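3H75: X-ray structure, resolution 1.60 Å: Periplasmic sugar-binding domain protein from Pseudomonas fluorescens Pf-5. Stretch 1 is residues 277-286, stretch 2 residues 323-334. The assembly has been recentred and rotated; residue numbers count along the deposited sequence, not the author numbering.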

# COMPACT_ATOMS: atom_id res chain seq x y z
N ALA A 277 -16.82 16.86 -7.22
CA ALA A 277 -17.28 17.46 -8.47
C ALA A 277 -18.76 17.81 -8.38
O ALA A 277 -19.23 18.72 -9.06
CB ALA A 277 -17.04 16.51 -9.64
N LEU A 278 -19.49 17.08 -7.54
CA LEU A 278 -20.92 17.33 -7.37
C LEU A 278 -21.18 18.40 -6.31
O LEU A 278 -22.33 18.77 -6.07
CB LEU A 278 -21.64 16.04 -6.98
CG LEU A 278 -21.73 14.98 -8.08
CD1 LEU A 278 -22.35 13.71 -7.53
CD2 LEU A 278 -22.57 15.52 -9.23
N GLY A 279 -20.11 18.89 -5.69
CA GLY A 279 -20.26 19.91 -4.67
C GLY A 279 -20.50 19.32 -3.29
O GLY A 279 -20.70 20.04 -2.32
N LEU A 280 -20.49 17.99 -3.22
CA LEU A 280 -20.70 17.28 -1.96
C LEU A 280 -19.36 17.13 -1.25
O LEU A 280 -18.84 16.02 -1.12
CB LEU A 280 -21.30 15.90 -2.23
CG LEU A 280 -22.68 15.86 -2.86
CD1 LEU A 280 -23.02 14.44 -3.29
CD2 LEU A 280 -23.71 16.39 -1.87
N ASP A 281 -18.81 18.24 -0.79
CA ASP A 281 -17.52 18.23 -0.11
C ASP A 281 -17.62 18.74 1.32
O ASP A 281 -18.54 18.40 2.06
CB ASP A 281 -16.53 19.08 -0.90
CG ASP A 281 -16.95 20.54 -0.98
OD1 ASP A 281 -18.04 20.82 -1.52
OD2 ASP A 281 -16.19 21.40 -0.49
N ALA A 282 -16.64 19.57 1.69
CA ALA A 282 -16.57 20.17 3.01
C ALA A 282 -16.24 19.17 4.11
O ALA A 282 -15.63 18.13 3.87
CB ALA A 282 -17.88 20.90 3.32
N ARG A 283 -16.66 19.52 5.33
CA ARG A 283 -16.42 18.69 6.49
C ARG A 283 -17.35 17.48 6.51
O ARG A 283 -17.71 16.97 5.45
CB ARG A 283 -16.60 19.52 7.76
CG ARG A 283 -15.49 20.56 7.97
CD ARG A 283 -15.34 21.48 6.77
NE ARG A 283 -14.00 22.05 6.67
CZ ARG A 283 -12.88 21.33 6.60
NH1 ARG A 283 -12.94 20.00 6.61
NH2 ARG A 283 -11.71 21.94 6.50
N ARG A 284 -17.73 17.06 7.71
CA ARG A 284 -18.62 15.91 7.92
C ARG A 284 -18.22 14.64 7.16
O ARG A 284 -18.02 13.59 7.77
CB ARG A 284 -20.08 16.27 7.62
CG ARG A 284 -20.33 17.15 6.40
CD ARG A 284 -20.15 18.61 6.73
NE ARG A 284 -21.40 19.35 6.58
CZ ARG A 284 -22.51 19.09 7.26
NH1 ARG A 284 -22.54 18.10 8.14
NH2 ARG A 284 -23.59 19.81 7.05
N LEU A 285 -18.11 14.72 5.84
CA LEU A 285 -17.73 13.56 5.05
C LEU A 285 -16.27 13.17 5.24
O LEU A 285 -15.82 12.15 4.72
CB LEU A 285 -18.05 13.79 3.57
CG LEU A 285 -19.56 13.76 3.27
CD1 LEU A 285 -19.80 14.00 1.79
CD2 LEU A 285 -20.13 12.42 3.69
N GLY A 286 -15.53 13.99 5.98
CA GLY A 286 -14.13 13.70 6.26
C GLY A 286 -13.04 14.37 5.44
O GLY A 286 -11.86 14.19 5.73
N SER A 323 -21.40 6.88 -2.76
CA SER A 323 -21.50 8.32 -2.94
C SER A 323 -22.43 8.92 -1.90
O SER A 323 -23.43 8.31 -1.52
CB SER A 323 -22.03 8.65 -4.34
OG SER A 323 -22.24 10.04 -4.48
N ALA A 324 -22.09 10.12 -1.43
CA ALA A 324 -22.91 10.80 -0.43
C ALA A 324 -24.12 11.44 -1.09
O ALA A 324 -24.96 12.03 -0.41
CB ALA A 324 -22.08 11.85 0.28
N GLN A 325 -24.22 11.32 -2.41
CA GLN A 325 -25.33 11.90 -3.16
C GLN A 325 -26.67 11.31 -2.72
O GLN A 325 -26.86 10.09 -2.75
CB GLN A 325 -25.15 11.66 -4.66
CG GLN A 325 -26.21 12.31 -5.53
CD GLN A 325 -26.15 11.85 -6.97
OE1 GLN A 325 -26.38 10.68 -7.27
NE2 GLN A 325 -25.83 12.77 -7.87
N GLY A 326 -27.59 12.18 -2.32
CA GLY A 326 -28.90 11.74 -1.88
C GLY A 326 -28.86 10.98 -0.57
O GLY A 326 -29.82 10.30 -0.20
N LYS A 327 -27.73 11.09 0.13
CA LYS A 327 -27.54 10.41 1.40
C LYS A 327 -27.98 11.25 2.59
O LYS A 327 -27.77 12.47 2.61
CB LYS A 327 -26.07 10.06 1.59
CG LYS A 327 -25.78 8.58 1.71
CD LYS A 327 -26.02 7.87 0.40
CE LYS A 327 -25.65 6.41 0.49
NZ LYS A 327 -25.86 5.71 -0.81
N PRO A 328 -28.61 10.62 3.59
CA PRO A 328 -29.05 11.37 4.76
C PRO A 328 -27.77 11.81 5.47
O PRO A 328 -26.69 11.37 5.09
CB PRO A 328 -29.84 10.33 5.56
CG PRO A 328 -29.13 9.06 5.22
CD PRO A 328 -28.93 9.19 3.73
N ASP A 329 -27.88 12.66 6.48
CA ASP A 329 -26.66 13.08 7.16
C ASP A 329 -26.28 12.05 8.21
O ASP A 329 -27.10 11.23 8.62
CB ASP A 329 -26.82 14.46 7.78
CG ASP A 329 -25.48 15.12 8.09
OD1 ASP A 329 -25.38 16.36 7.97
OD2 ASP A 329 -24.52 14.40 8.45
N SER A 330 -25.02 12.12 8.64
CA SER A 330 -24.42 11.21 9.61
C SER A 330 -23.86 10.08 8.78
O SER A 330 -23.39 9.07 9.30
CB SER A 330 -25.45 10.67 10.61
OG SER A 330 -26.21 9.61 10.06
N TYR A 331 -23.94 10.26 7.46
CA TYR A 331 -23.40 9.27 6.54
C TYR A 331 -21.92 9.57 6.43
O TYR A 331 -21.53 10.69 6.08
CB TYR A 331 -24.00 9.39 5.14
CG TYR A 331 -23.32 8.48 4.12
CD1 TYR A 331 -23.65 7.12 4.04
CD2 TYR A 331 -22.31 8.96 3.29
CE1 TYR A 331 -22.99 6.27 3.15
CE2 TYR A 331 -21.64 8.11 2.40
CZ TYR A 331 -21.98 6.77 2.34
OH TYR A 331 -21.33 5.93 1.47
N ARG A 332 -21.11 8.58 6.74
CA ARG A 332 -19.67 8.70 6.64
C ARG A 332 -19.29 7.57 5.71
O ARG A 332 -19.92 6.51 5.73
CB ARG A 332 -19.00 8.52 8.01
CG ARG A 332 -19.37 9.59 9.03
CD ARG A 332 -18.36 9.64 10.17
NE ARG A 332 -18.67 10.66 11.16
CZ ARG A 332 -18.91 11.94 10.88
NH1 ARG A 332 -18.87 12.36 9.63
NH2 ARG A 332 -19.16 12.80 11.86
N TYR A 333 -18.30 7.80 4.86
CA TYR A 333 -17.88 6.77 3.92
C TYR A 333 -17.43 5.53 4.69
O TYR A 333 -16.59 5.62 5.58
CB TYR A 333 -16.74 7.28 3.05
CG TYR A 333 -17.09 8.46 2.18
CD1 TYR A 333 -18.10 8.38 1.23
CD2 TYR A 333 -16.36 9.65 2.28
CE1 TYR A 333 -18.38 9.45 0.39
CE2 TYR A 333 -16.63 10.72 1.44
CZ TYR A 333 -17.64 10.61 0.49
OH TYR A 333 -17.88 11.67 -0.36
N PRO A 334 -17.99 4.36 4.35
CA PRO A 334 -17.61 3.11 5.03
C PRO A 334 -16.46 2.41 4.31
O PRO A 334 -16.42 1.18 4.26
CB PRO A 334 -18.90 2.31 4.97
CG PRO A 334 -19.43 2.66 3.62
CD PRO A 334 -19.21 4.17 3.55
O HOH W 1 -17.01 14.21 0.29
O HOH W 2 -16.99 9.90 5.77

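Two loop segments of one chain of the periplasmic sugar-binding domain protein pack along each other and bury 488 Å² between them, both sides summed. The contact is mainly apolar and centres on Leu285, which gives up 104 Å², more than any other residue here. Its side chain (chi1 m, chi2 t) leaves the backbone sideways to stretch 2 and spreads its methyls among three residues. CD1 lies 3.5 Å from Ala324 CB. CD2 lies 4.1 Å from Tyr331 CD2, at the edge of that ring and near its plane, and 3.3 Å from the backbone oxygen Tyr331 O. The same CD2 sits over one face of the Tyr333 ring, while Leu285 CB comes within 4.0 Å of Tyr333 CE2. A branched aliphatic chain suits this place because it can touch a methyl, a ring edge and a ring face at once. Ala324, buried and pointing toward stretch 1, offers a single methyl, and Leu285 packs against that methyl itself.

Farther along, Leu280 and Leu278 extend the apolar strip, both pointing toward stretch 2 with chi1 m and chi2 t. Leu280 CD1 reaches Gln325 CA at 3.4 Å and Ala324 C at 3.9 Å, so this leucine packs largely on main chain. Leu278 CD1 meets Gln325 NE2 at 3.6 Å, a van der Waals contact with the end of an extended side chain. The surface that receives these leucines belongs to a type II turn from Ala324 to Lys327, closed by Lys327 N to Ala324 O at 3.0 Å. Gly326 occupies its positive-phi position, and Gln325 N also donates to Ser323 OG at 3.1 Å. In stretch 1, Gly279 ends a helix in a Schellman motif; its phi of 86° would jam a CB against the preceding carbonyl oxygen, which calls for glycine.

The polar link is a salt bridge between Arg284 NH1 and Asp329 OD1, 3.3 Å apart. Its hydrogen bond is weak, with an N-H...O angle of 129°, and the carboxylate oxygen approaches the guanidinium obliquely. Both side chains start sideways, but the end of Asp329 comes nearer to stretch 1, and the long arginine spans the remaining gap. The opposite charges suit this exposed margin, where solvent can still reach both groups.

Two waters complete the join. Water 1 donates to Leu280 O at 2.9 Å and to Tyr333 OH at 2.8 Å, so the phenol reaches the backbone of stretch 1 through solvent. Water 2 donates to Leu285 O at 2.7 Å and accepts from Tyr333 N at 2.6 Å, tying main chain to main chain. Tyrosine therefore fits position 333 on two counts: its ring supplies a flat apolar surface for Leu285, and its hydroxyl supplies a polar end for a bridging water.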